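Local coordinates for aminopeptidase N (PDB 5DLL), which is a zinc metallopeptidase of the M1 family that releases N-terminal amino acids from peptides and probably helps degrade intracellular peptides from protein breakdown, at residues V639-A644 against N686-K691; L607-L612 against K673-G678; P165-N170 against N182-V187. All blocks are in the same frame, centred on the assembly; numbering follows the deposited sequence.

How the interactions relate
Interaction 3 comes first along the chain and closes before the other two open. Interactions 1 and 2 lie in the all-helical C-terminal domain. Their segments alternate in sequence: 607-612, 639-644, 673-678, 686-691. Helix 668-685 ties them together, since it carries one half of interaction 2 and ends just before the loop of interaction 1. Their centres are about 17 Å apart, and their nearest atoms about 6 Å. The centre of interaction 3 is about 63 Å from that of interaction 1 and about 50 Å from that of interaction 2. Interactions 1 and 2 thus join helices of the C-terminal domain, while interaction 3 joins two sheets of the N-terminal domain. All three lie away from the zinc site.

Interaction 1: residues V639-A644 against N686-K691; sequences VVNQLA and NASDQK
The contact lies in the helical C-terminal domain, which belongs to a family of ARM-type repeats. The loop between helix 668-685 and helix 691-703 rests here on helix 629-646. The carbonyl of Asn-686 sits at the centre. Asn-641, with CG anti to its backbone N (chi1 166°), brings its amide across to this carbonyl. Asn-641 ND2 gives a weak hydrogen bond to Asn-686 O at 3.4 Å. Asn-641 CA makes a CA-H...O contact with Asn-686 O at 3.6 Å. Ser-688 OG, 3.2 Å from Asn-641 ND2, is hydrogen-bonded to Asp-645 OD2, which Asn-641 ND2 also meets weakly. Val-640 CG1 crosses Asn-686 obliquely and touches its CB at 3.5 Å. One turn further along the helix, Ala-644 points at the loop. Ala-644 CB packs on the peptide link, 3.6 Å from both Asn-686 O and Ala-687 N. The two methyls, Ala-644 CB and Ala-687 CB, are 4.1 Å apart. The backbones come close here, with Ala-644 CA and Ala-687 CA at 4.9 Å. Further along, Lys-691 N donates to Asp-689 OD1 at 3.1 Å. The loop between two consecutive helices thus packs on an earlier helix of this ARM-type domain, and Asp-689 caps the next helix.

Interaction 2: residues L607-L612 against K673-G678; sequences LISNAL and KRKLKG
Leu-676 has CG anti to its backbone N (chi1 -177°), and this torsion, with chi2 at 63°, carries CD1 toward helix 605-612. On that helix Ile-608 holds CG2 anti to its own backbone N, beside the carbonyl carbon. The two branches meet where the side chains cross obliquely, with Ile-608 CG2 3.5 Å from Leu-676 CD1. Ser-609 points at the facing helix, and its OG, anti to the carbonyl carbon, lies against the backbone at Leu-676. Ser-609 OG is 3.1 Å from Leu-676 N, but the angle is too poor for a hydrogen bond. The hydroxyl instead bonds back to Lys-605 O, one turn earlier on its own helix. Lys-675 takes the crowded first torsion and places its CG against the serine, with Lys-675 CG 3.6 Å from Ser-609 OG. This is a helix-helix contact inside the ARM-type C-terminal domain. The two short segments run nearly parallel, at 25°, and their axes approach to 8.6 Å. The serine lies at the closest point, where Ser-609 CA and Leu-676 CA are 4.8 Å apart. A turn later Leu-612 CD1 only reaches Leu-676 CD1 at 4.5 Å. Leu-612 also packs on Phe-594, Ile-597 and Leu-598 of helix 588-598. Val-654 and Cys-658 of helix 648-658 also touch Leu-676.

Interaction 3: residues P165-N170 against N182-V187; sequences PIILSN and NQHFAV
This is a sheet-to-sheet packing contact in the N-terminal domain of the M1 peptidase. Strand 166-169 is an outer strand of a small antiparallel sheet, in which it pairs with strand 201-204. Strand 183-191 belongs to the large mixed sheet and pairs there with strands 150-160 and 172-179. The two strands face each other through side chains. Their backbone-to-backbone bonds stay within each sheet, while Ile-167 O is hydrogen-bonded to the Trp-188 side chain. The short segments run in nearly the same direction, at 23°, with axes 7.5 Å apart. Ile-167 is the central side chain. Its CG1 stands between the backbone N and the carbonyl carbon, and CD1 then extends straight on (chi2 173°) toward the other sheet. There Ile-167 CD1 lies over one face of the His-184 ring, 3.7 Å from the ring centroid and 21° off the normal, a CH-pi contact. The same methyl carbon, Ile-167 CD1, also touches Ala-186 CB at 3.5 Å. It thus settles between the two side chains that point at it from alternate residues of the strand. Ile-157 of strand 150-160 adds to the apolar surroundings of Ile-167. The His-184 ring is also met at its edge. Pro-165 O lies near the ring plane, 3.3 Å from His-184 CE1. Beside it, His-184 NE2 is hydrogen-bonded to Tyr-164 O. A carbonyl can only accept, so NE2 is probably the protonated nitrogen. The buried histidine thus appears to tie strand 183-191 to the chain leading into strand 166-169, with its pi face under the isoleucine methyl and NE2 bonded to backbone oxygen.

Interaction 1: residues V639-A644 against N686-K691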
ATOM      1  N   VAL A 639      -9.168  29.978  10.686  1.00 48.45           N
ATOM      2  CA  VAL A 639      -9.770  29.097  11.695  1.00 50.11           C
ATOM      3  C   VAL A 639      -8.721  28.426  12.581  1.00 53.21           C
ATOM      4  O   VAL A 639      -8.937  28.270  13.785  1.00 59.87           O
ATOM      5  CB  VAL A 639     -10.708  28.025  11.093  1.00 49.06           C
ATOM      6  CG1 VAL A 639     -11.763  28.676  10.208  1.00 56.12           C
ATOM      7  CG2 VAL A 639      -9.934  26.962  10.330  1.00 54.44           C
ATOM      8  N   VAL A 640      -7.592  28.039  11.991  1.00 48.29           N
ATOM      9  CA  VAL A 640      -6.509  27.409  12.748  1.00 49.17           C
ATOM     10  C   VAL A 640      -5.932  28.402  13.758  1.00 47.78           C
ATOM     11  O   VAL A 640      -5.608  28.022  14.884  1.00 54.76           O
ATOM     12  CB  VAL A 640      -5.413  26.823  11.817  1.00 48.46           C
ATOM     13  CG1 VAL A 640      -4.096  26.596  12.554  1.00 46.66           C
ATOM     14  CG2 VAL A 640      -5.901  25.518  11.195  1.00 42.77           C
ATOM     15  N   ASN A 641      -5.822  29.668  13.359  1.00 46.45           N
ATOM     16  CA  ASN A 641      -5.378  30.727  14.268  1.00 50.65           C
ATOM     17  C   ASN A 641      -6.363  30.980  15.417  1.00 50.90           C
ATOM     18  O   ASN A 641      -5.946  31.250  16.543  1.00 52.30           O
ATOM     19  CB  ASN A 641      -5.128  32.033  13.507  1.00 55.70           C
ATOM     20  CG  ASN A 641      -5.006  33.231  14.432  1.00 62.63           C
ATOM     21  OD1 ASN A 641      -5.946  34.018  14.573  1.00 65.03           O
ATOM     22  ND2 ASN A 641      -3.861  33.354  15.094  1.00 62.24           N
ATOM     23  N   GLN A 642      -7.662  30.904  15.131  1.00 49.11           N
ATOM     24  CA  GLN A 642      -8.681  31.095  16.161  1.00 47.37           C
ATOM     25  C   GLN A 642      -8.612  30.004  17.231  1.00 46.38           C
ATOM     26  O   GLN A 642      -8.517  30.304  18.421  1.00 63.67           O
ATOM     27  CB  GLN A 642     -10.082  31.169  15.546  1.00 47.63           C
ATOM     28  CG  GLN A 642     -10.372  32.500  14.866  1.00 51.16           C
ATOM     29  CD  GLN A 642     -11.830  32.668  14.471  1.00 62.97           C
ATOM     30  OE1 GLN A 642     -12.732  32.175  15.148  1.00 69.58           O
ATOM     31  NE2 GLN A 642     -12.068  33.384  13.374  1.00 64.46           N
ATOM     32  N   LEU A 643      -8.638  28.745  16.802  1.00 47.02           N
ATOM     33  CA  LEU A 643      -8.534  27.606  17.722  1.00 46.33           C
ATOM     34  C   LEU A 643      -7.273  27.684  18.575  1.00 52.71           C
ATOM     35  O   LEU A 643      -7.306  27.403  19.772  1.00 56.08           O
ATOM     36  CB  LEU A 643      -8.519  26.292  16.948  1.00 44.12           C
ATOM     37  CG  LEU A 643      -9.797  25.914  16.200  1.00 41.94           C
ATOM     38  CD1 LEU A 643      -9.493  24.861  15.145  1.00 39.92           C
ATOM     39  CD2 LEU A 643     -10.856  25.418  17.171  1.00 46.09           C
ATOM     40  N   ALA A 644      -6.164  28.052  17.938  1.00 50.49           N
ATOM     41  CA  ALA A 644      -4.884  28.234  18.619  1.00 47.05           C
ATOM     42  C   ALA A 644      -4.972  29.226  19.774  1.00 46.26           C
ATOM     43  O   ALA A 644      -4.409  28.981  20.842  1.00 44.83           O
ATOM     44  CB  ALA A 644      -3.830  28.699  17.626  1.00 48.37           C
ATOM     45  N   ASN A 686       0.746  28.119  15.632  1.00 45.60           N
ATOM     46  CA  ASN A 686      -0.253  28.858  14.864  1.00 47.64           C
ATOM     47  C   ASN A 686      -1.003  29.919  15.689  1.00 48.71           C
ATOM     48  O   ASN A 686      -1.939  30.544  15.193  1.00 50.82           O
ATOM     49  CB  ASN A 686      -1.243  27.889  14.218  1.00 46.85           C
ATOM     50  CG  ASN A 686      -0.591  27.005  13.181  1.00 50.04           C
ATOM     51  OD1 ASN A 686      -0.494  25.790  13.353  1.00 57.37           O
ATOM     52  ND2 ASN A 686      -0.125  27.614  12.098  1.00 66.98           N
ATOM     53  N   ALA A 687      -0.597  30.117  16.943  1.00 51.40           N
ATOM     54  CA  ALA A 687      -1.125  31.199  17.765  1.00 54.61           C
ATOM     55  C   ALA A 687      -0.553  32.547  17.328  1.00 53.60           C
ATOM     56  O   ALA A 687       0.480  32.602  16.657  1.00 58.88           O
ATOM     57  CB  ALA A 687      -0.801  30.945  19.226  1.00 55.49           C
ATOM     58  N   SER A 688      -1.231  33.626  17.719  1.00 51.80           N
ATOM     59  CA  SER A 688      -0.773  34.990  17.434  1.00 53.22           C
ATOM     60  C   SER A 688       0.524  35.343  18.168  1.00 52.50           C
ATOM     61  O   SER A 688       1.305  36.153  17.677  1.00 53.26           O
ATOM     62  CB  SER A 688      -1.857  36.011  17.785  1.00 54.74           C
ATOM     63  OG  SER A 688      -2.985  35.864  16.943  1.00 49.67           O
ATOM     64  N   ASP A 689       0.740  34.752  19.343  1.00 53.17           N
ATOM     65  CA  ASP A 689       2.034  34.832  20.025  1.00 55.94           C
ATOM     66  C   ASP A 689       2.702  33.450  20.066  1.00 53.68           C
ATOM     67  O   ASP A 689       2.187  32.511  20.675  1.00 55.19           O
ATOM     68  CB  ASP A 689       1.871  35.387  21.443  1.00 58.61           C
ATOM     69  CG  ASP A 689       3.187  35.887  22.039  1.00 63.10           C
ATOM     70  OD1 ASP A 689       4.258  35.681  21.427  1.00 62.23           O
ATOM     71  OD2 ASP A 689       3.149  36.497  23.128  1.00 65.00           O
ATOM     72  N   GLN A 690       3.854  33.339  19.412  1.00 57.03           N
ATOM     73  CA  GLN A 690       4.603  32.082  19.362  1.00 60.27           C
ATOM     74  C   GLN A 690       5.574  31.925  20.532  1.00 60.99           C
ATOM     75  O   GLN A 690       6.226  30.887  20.658  1.00 66.51           O
ATOM     76  CB  GLN A 690       5.368  31.981  18.043  1.00 58.23           C
ATOM     77  CG  GLN A 690       4.471  31.963  16.819  1.00 57.99           C
ATOM     78  CD  GLN A 690       5.251  31.787  15.533  1.00 62.46           C
ATOM     79  OE1 GLN A 690       6.343  32.333  15.374  1.00 78.72           O
ATOM     80  NE2 GLN A 690       4.694  31.019  14.605  1.00 61.92           N
ATOM     81  N   LYS A 691       5.681  32.959  21.367  1.00 64.49           N
ATOM     82  CA  LYS A 691       6.496  32.920  22.581  1.00 68.85           C
ATOM     83  C   LYS A 691       6.414  31.559  23.283  1.00 68.69           C
ATOM     84  O   LYS A 691       7.425  30.873  23.428  1.00 66.86           O
ATOM     85  CB  LYS A 691       6.064  34.062  23.519  1.00 81.66           C
ATOM     86  CG  LYS A 691       6.445  33.933  24.990  1.00 87.97           C
ATOM     87  CD  LYS A 691       7.946  33.914  25.227  1.00 85.84           C
ATOM     88  CE  LYS A 691       8.240  33.860  26.719  1.00 84.00           C
ATOM     89  NZ  LYS A 691       9.693  33.937  27.025  1.00 83.64           N
TER

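Interaction 2: residues L607-L612 against K673-G678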
ATOM      1  N   LEU A 607      -6.534   8.884  17.753  1.00 50.45           N
ATOM      2  CA  LEU A 607      -7.791   9.267  17.103  1.00 58.73           C
ATOM      3  C   LEU A 607      -8.141  10.730  17.388  1.00 54.60           C
ATOM      4  O   LEU A 607      -8.618  11.443  16.504  1.00 49.23           O
ATOM      5  CB  LEU A 607      -8.933   8.349  17.559  1.00 68.69           C
ATOM      6  CG  LEU A 607     -10.375   8.820  17.347  1.00 83.97           C
ATOM      7  CD1 LEU A 607     -10.717   8.945  15.869  1.00 76.72           C
ATOM      8  CD2 LEU A 607     -11.322   7.860  18.051  1.00102.36           C
ATOM      9  N   ILE A 608      -7.908  11.164  18.626  1.00 53.21           N
ATOM     10  CA  ILE A 608      -8.061  12.572  18.993  1.00 55.75           C
ATOM     11  C   ILE A 608      -7.179  13.453  18.093  1.00 53.07           C
ATOM     12  O   ILE A 608      -7.647  14.454  17.549  1.00 44.42           O
ATOM     13  CB  ILE A 608      -7.731  12.809  20.489  1.00 56.09           C
ATOM     14  CG1 ILE A 608      -8.797  12.160  21.380  1.00 62.58           C
ATOM     15  CG2 ILE A 608      -7.666  14.296  20.805  1.00 62.25           C
ATOM     16  CD1 ILE A 608      -8.444  12.111  22.855  1.00 60.07           C
ATOM     17  N   SER A 609      -5.915  13.059  17.926  1.00 46.00           N
ATOM     18  CA  SER A 609      -4.965  13.793  17.081  1.00 45.52           C
ATOM     19  C   SER A 609      -5.445  13.975  15.638  1.00 48.39           C
ATOM     20  O   SER A 609      -5.208  15.021  15.038  1.00 46.71           O
ATOM     21  CB  SER A 609      -3.606  13.089  17.077  1.00 48.40           C
ATOM     22  OG  SER A 609      -3.247  12.666  18.380  1.00 56.45           O
ATOM     23  N   ASN A 610      -6.098  12.953  15.082  1.00 58.30           N
ATOM     24  CA  ASN A 610      -6.614  13.012  13.706  1.00 55.55           C
ATOM     25  C   ASN A 610      -7.834  13.914  13.588  1.00 53.07           C
ATOM     26  O   ASN A 610      -7.949  14.686  12.635  1.00 48.62           O
ATOM     27  CB  ASN A 610      -6.968  11.614  13.171  1.00 56.80           C
ATOM     28  CG  ASN A 610      -5.907  11.055  12.240  1.00 62.05           C
ATOM     29  OD1 ASN A 610      -6.210  10.629  11.126  1.00 70.41           O
ATOM     30  ND2 ASN A 610      -4.659  11.063  12.689  1.00 59.93           N
ATOM     31  N   ALA A 611      -8.741  13.803  14.555  1.00 50.82           N
ATOM     32  CA  ALA A 611      -9.969  14.598  14.563  1.00 52.71           C
ATOM     33  C   ALA A 611      -9.701  16.085  14.813  1.00 59.07           C
ATOM     34  O   ALA A 611     -10.403  16.943  14.271  1.00 66.89           O
ATOM     35  CB  ALA A 611     -10.938  14.052  15.597  1.00 52.00           C
ATOM     36  N   LEU A 612      -8.682  16.386  15.616  1.00 53.51           N
ATOM     37  CA  LEU A 612      -8.375  17.771  15.975  1.00 56.10           C
ATOM     38  C   LEU A 612      -7.485  18.492  14.956  1.00 56.20           C
ATOM     39  O   LEU A 612      -7.382  19.722  14.987  1.00 43.38           O
ATOM     40  CB  LEU A 612      -7.741  17.843  17.371  1.00 58.88           C
ATOM     41  CG  LEU A 612      -8.606  17.472  18.585  1.00 51.70           C
ATOM     42  CD1 LEU A 612      -7.838  17.761  19.864  1.00 52.33           C
ATOM     43  CD2 LEU A 612      -9.942  18.197  18.612  1.00 48.21           C
ATOM     44  N   LYS A 673       0.310   9.228  22.550  1.00 56.53           N
ATOM     45  CA  LYS A 673       0.664  10.380  23.391  1.00 53.75           C
ATOM     46  C   LYS A 673       1.509  11.357  22.573  1.00 49.52           C
ATOM     47  O   LYS A 673       1.214  12.554  22.522  1.00 44.26           O
ATOM     48  CB  LYS A 673       1.451   9.907  24.630  1.00 55.90           C
ATOM     49  CG  LYS A 673       1.047  10.516  25.968  1.00 57.90           C
ATOM     50  CD  LYS A 673       1.401   9.561  27.111  1.00 63.97           C
ATOM     51  CE  LYS A 673       1.605  10.252  28.457  1.00 75.07           C
ATOM     52  NZ  LYS A 673       0.351  10.578  29.196  1.00 70.88           N
ATOM     53  N   ARG A 674       2.537  10.819  21.914  1.00 47.17           N
ATOM     54  CA  ARG A 674       3.504  11.612  21.146  1.00 41.59           C
ATOM     55  C   ARG A 674       2.910  12.389  19.978  1.00 44.26           C
ATOM     56  O   ARG A 674       3.436  13.437  19.598  1.00 42.12           O
ATOM     57  CB  ARG A 674       4.634  10.723  20.612  1.00 42.94           C
ATOM     58  CG  ARG A 674       5.797  10.535  21.571  1.00 44.67           C
ATOM     59  CD  ARG A 674       6.963   9.838  20.888  1.00 47.70           C
ATOM     60  NE  ARG A 674       6.655   8.439  20.590  1.00 54.90           N
ATOM     61  CZ  ARG A 674       6.806   7.423  21.439  1.00 55.79           C
ATOM     62  NH1 ARG A 674       7.271   7.622  22.668  1.00 67.29           N
ATOM     63  NH2 ARG A 674       6.492   6.189  21.055  1.00 53.85           N
ATOM     64  N   LYS A 675       1.836  11.881  19.388  1.00 47.98           N
ATOM     65  CA  LYS A 675       1.243  12.583  18.254  1.00 54.04           C
ATOM     66  C   LYS A 675       0.206  13.615  18.681  1.00 47.37           C
ATOM     67  O   LYS A 675       0.131  14.682  18.075  1.00 52.80           O
ATOM     68  CB  LYS A 675       0.704  11.625  17.188  1.00 58.04           C
ATOM     69  CG  LYS A 675      -0.334  10.616  17.636  1.00 67.27           C
ATOM     70  CD  LYS A 675      -0.735   9.723  16.470  1.00 78.42           C
ATOM     71  CE  LYS A 675       0.412   8.834  16.000  1.00 79.35           C
ATOM     72  NZ  LYS A 675      -0.014   7.852  14.968  1.00 78.95           N
ATOM     73  N   LEU A 676      -0.569  13.327  19.726  1.00 45.11           N
ATOM     74  CA  LEU A 676      -1.435  14.358  20.308  1.00 43.50           C
ATOM     75  C   LEU A 676      -0.578  15.495  20.858  1.00 44.79           C
ATOM     76  O   LEU A 676      -0.929  16.670  20.720  1.00 45.77           O
ATOM     77  CB  LEU A 676      -2.326  13.803  21.421  1.00 43.97           C
ATOM     78  CG  LEU A 676      -3.299  14.838  22.009  1.00 42.69           C
ATOM     79  CD1 LEU A 676      -4.280  15.310  20.947  1.00 47.17           C
ATOM     80  CD2 LEU A 676      -4.050  14.306  23.218  1.00 43.33           C
ATOM     81  N   LYS A 677       0.539  15.135  21.489  1.00 40.87           N
ATOM     82  CA  LYS A 677       1.536  16.112  21.916  1.00 37.97           C
ATOM     83  C   LYS A 677       1.962  17.009  20.749  1.00 38.47           C
ATOM     84  O   LYS A 677       2.062  18.225  20.903  1.00 41.13           O
ATOM     85  CB  LYS A 677       2.754  15.402  22.512  1.00 38.58           C
ATOM     86  CG  LYS A 677       3.927  16.329  22.786  1.00 45.25           C
ATOM     87  CD  LYS A 677       5.004  15.677  23.633  1.00 49.59           C
ATOM     88  CE  LYS A 677       5.615  14.472  22.944  1.00 52.65           C
ATOM     89  NZ  LYS A 677       6.940  14.142  23.537  1.00 59.31           N
ATOM     90  N   GLY A 678       2.216  16.397  19.592  1.00 37.94           N
ATOM     91  CA  GLY A 678       2.602  17.125  18.385  1.00 36.75           C
ATOM     92  C   GLY A 678       1.506  18.018  17.831  1.00 40.24           C
ATOM     93  O   GLY A 678       1.778  19.143  17.401  1.00 44.87           O
TER

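Interaction 3: residues P165-N170 against N182-V187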
ATOM      1  N   PRO A 165      28.786 -18.363   0.148  1.00 48.98           N
ATOM      2  CA  PRO A 165      28.577 -19.302   1.258  1.00 50.37           C
ATOM      3  C   PRO A 165      27.097 -19.471   1.625  1.00 49.81           C
ATOM      4  O   PRO A 165      26.711 -20.499   2.192  1.00 45.52           O
ATOM      5  CB  PRO A 165      29.369 -18.671   2.414  1.00 50.52           C
ATOM      6  CG  PRO A 165      29.475 -17.220   2.073  1.00 52.82           C
ATOM      7  CD  PRO A 165      29.486 -17.135   0.574  1.00 49.76           C
ATOM      8  N   ILE A 166      26.286 -18.466   1.308  1.00 43.57           N
ATOM      9  CA  ILE A 166      24.854 -18.521   1.559  1.00 43.57           C
ATOM     10  C   ILE A 166      24.163 -18.847   0.247  1.00 42.03           C
ATOM     11  O   ILE A 166      24.225 -18.060  -0.695  1.00 43.04           O
ATOM     12  CB  ILE A 166      24.333 -17.178   2.122  1.00 43.98           C
ATOM     13  CG1 ILE A 166      25.012 -16.859   3.466  1.00 45.16           C
ATOM     14  CG2 ILE A 166      22.815 -17.187   2.259  1.00 43.23           C
ATOM     15  CD1 ILE A 166      24.858 -17.925   4.533  1.00 40.67           C
ATOM     16  N   ILE A 167      23.524 -20.014   0.188  1.00 40.33           N
ATOM     17  CA  ILE A 167      22.819 -20.463  -1.018  1.00 43.00           C
ATOM     18  C   ILE A 167      21.405 -20.922  -0.658  1.00 44.23           C
ATOM     19  O   ILE A 167      21.211 -22.002  -0.102  1.00 45.22           O
ATOM     20  CB  ILE A 167      23.600 -21.568  -1.778  1.00 48.05           C
ATOM     21  CG1 ILE A 167      24.169 -22.626  -0.825  1.00 45.09           C
ATOM     22  CG2 ILE A 167      24.746 -20.951  -2.575  1.00 48.80           C
ATOM     23  CD1 ILE A 167      24.788 -23.810  -1.537  1.00 44.07           C
ATOM     24  N   LEU A 168      20.421 -20.079  -0.977  1.00 43.35           N
ATOM     25  CA  LEU A 168      19.059 -20.246  -0.483  1.00 41.32           C
ATOM     26  C   LEU A 168      18.046 -20.447  -1.601  1.00 39.49           C
ATOM     27  O   LEU A 168      18.254 -20.012  -2.731  1.00 35.66           O
ATOM     28  CB  LEU A 168      18.644 -19.019   0.329  1.00 42.96           C
ATOM     29  CG  LEU A 168      19.652 -18.465   1.337  1.00 46.17           C
ATOM     30  CD1 LEU A 168      19.044 -17.268   2.048  1.00 48.87           C
ATOM     31  CD2 LEU A 168      20.087 -19.530   2.334  1.00 45.98           C
ATOM     32  N   SER A 169      16.946 -21.113  -1.256  1.00 38.29           N
ATOM     33  CA  SER A 169      15.778 -21.230  -2.121  1.00 36.23           C
ATOM     34  C   SER A 169      14.574 -21.593  -1.257  1.00 35.73           C
ATOM     35  O   SER A 169      14.663 -21.554  -0.034  1.00 39.03           O
ATOM     36  CB  SER A 169      16.000 -22.270  -3.223  1.00 37.47           C
ATOM     37  OG  SER A 169      14.940 -22.228  -4.169  1.00 36.46           O
ATOM     38  N   ASN A 170      13.459 -21.960  -1.885  1.00 38.98           N
ATOM     39  CA  ASN A 170      12.199 -22.167  -1.156  1.00 41.11           C
ATOM     40  C   ASN A 170      12.160 -23.473  -0.357  1.00 41.29           C
ATOM     41  O   ASN A 170      12.597 -24.522  -0.840  1.00 49.55           O
ATOM     42  CB  ASN A 170      10.997 -22.142  -2.109  1.00 37.44           C
ATOM     43  CG  ASN A 170      11.094 -21.050  -3.141  1.00 34.10           C
ATOM     44  OD1 ASN A 170      11.680 -21.244  -4.201  1.00 38.59           O
ATOM     45  ND2 ASN A 170      10.518 -19.899  -2.843  1.00 37.16           N
ATOM     46  N   ASN A 182      36.781 -26.732  -4.029  1.00115.69           N
ATOM     47  CA  ASN A 182      36.417 -25.341  -3.725  1.00101.50           C
ATOM     48  C   ASN A 182      34.926 -24.962  -3.807  1.00 88.99           C
ATOM     49  O   ASN A 182      34.589 -23.778  -3.711  1.00 85.06           O
ATOM     50  CB  ASN A 182      37.217 -24.417  -4.650  1.00104.45           C
ATOM     51  CG  ASN A 182      36.964 -24.703  -6.122  1.00103.69           C
ATOM     52  OD1 ASN A 182      36.554 -25.804  -6.497  1.00 97.11           O
ATOM     53  ND2 ASN A 182      37.211 -23.708  -6.966  1.00106.80           N
ATOM     54  N   GLN A 183      34.036 -25.942  -3.967  1.00 73.94           N
ATOM     55  CA  GLN A 183      32.601 -25.659  -4.091  1.00 73.82           C
ATOM     56  C   GLN A 183      31.761 -26.372  -3.030  1.00 73.35           C
ATOM     57  O   GLN A 183      32.242 -27.265  -2.326  1.00 78.18           O
ATOM     58  CB  GLN A 183      32.104 -26.031  -5.491  1.00 71.69           C
ATOM     59  CG  GLN A 183      32.541 -25.049  -6.568  1.00 80.04           C
ATOM     60  CD  GLN A 183      31.780 -25.220  -7.868  1.00 74.46           C
ATOM     61  OE1 GLN A 183      31.558 -26.339  -8.326  1.00 67.11           O
ATOM     62  NE2 GLN A 183      31.376 -24.106  -8.471  1.00 77.01           N
ATOM     63  N   HIS A 184      30.502 -25.953  -2.923  1.00 61.56           N
ATOM     64  CA  HIS A 184      29.537 -26.576  -2.022  1.00 57.63           C
ATOM     65  C   HIS A 184      28.154 -26.552  -2.644  1.00 53.78           C
ATOM     66  O   HIS A 184      27.925 -25.854  -3.632  1.00 54.13           O
ATOM     67  CB  HIS A 184      29.528 -25.892  -0.646  1.00 60.69           C
ATOM     68  CG  HIS A 184      28.888 -24.535  -0.627  1.00 55.51           C
ATOM     69  ND1 HIS A 184      28.099 -24.107   0.418  1.00 57.61           N
ATOM     70  CD2 HIS A 184      28.923 -23.513  -1.514  1.00 54.45           C
ATOM     71  CE1 HIS A 184      27.677 -22.879   0.174  1.00 57.00           C
ATOM     72  NE2 HIS A 184      28.160 -22.495  -0.993  1.00 54.26           N
ATOM     73  N   PHE A 185      27.243 -27.327  -2.066  1.00 53.20           N
ATOM     74  CA  PHE A 185      25.871 -27.393  -2.557  1.00 51.26           C
ATOM     75  C   PHE A 185      24.857 -27.395  -1.421  1.00 49.45           C
ATOM     76  O   PHE A 185      25.212 -27.546  -0.250  1.00 49.21           O
ATOM     77  CB  PHE A 185      25.665 -28.626  -3.447  1.00 50.02           C
ATOM     78  CG  PHE A 185      25.494 -29.913  -2.684  1.00 50.26           C
ATOM     79  CD1 PHE A 185      26.592 -30.708  -2.381  1.00 54.55           C
ATOM     80  CD2 PHE A 185      24.234 -30.336  -2.278  1.00 47.86           C
ATOM     81  CE1 PHE A 185      26.438 -31.896  -1.683  1.00 55.70           C
ATOM     82  CE2 PHE A 185      24.074 -31.522  -1.583  1.00 52.21           C
ATOM     83  CZ  PHE A 185      25.177 -32.304  -1.284  1.00 54.51           C
ATOM     84  N   ALA A 186      23.596 -27.217  -1.798  1.00 45.70           N
ATOM     85  CA  ALA A 186      22.470 -27.248  -0.873  1.00 45.78           C
ATOM     86  C   ALA A 186      21.210 -27.656  -1.634  1.00 41.54           C
ATOM     87  O   ALA A 186      21.017 -27.252  -2.780  1.00 44.51           O
ATOM     88  CB  ALA A 186      22.279 -25.887  -0.223  1.00 44.25           C
ATOM     89  N   VAL A 187      20.365 -28.463  -1.002  1.00 36.42           N
ATOM     90  CA  VAL A 187      19.116 -28.893  -1.609  1.00 36.24           C
ATOM     91  C   VAL A 187      17.958 -28.351  -0.778  1.00 39.78           C
ATOM     92  O   VAL A 187      17.904 -28.565   0.434  1.00 41.80           O
ATOM     93  CB  VAL A 187      19.028 -30.428  -1.709  1.00 37.24           C
ATOM     94  CG1 VAL A 187      17.823 -30.842  -2.548  1.00 38.91           C
ATOM     95  CG2 VAL A 187      20.308 -30.995  -2.306  1.00 37.26           C
TER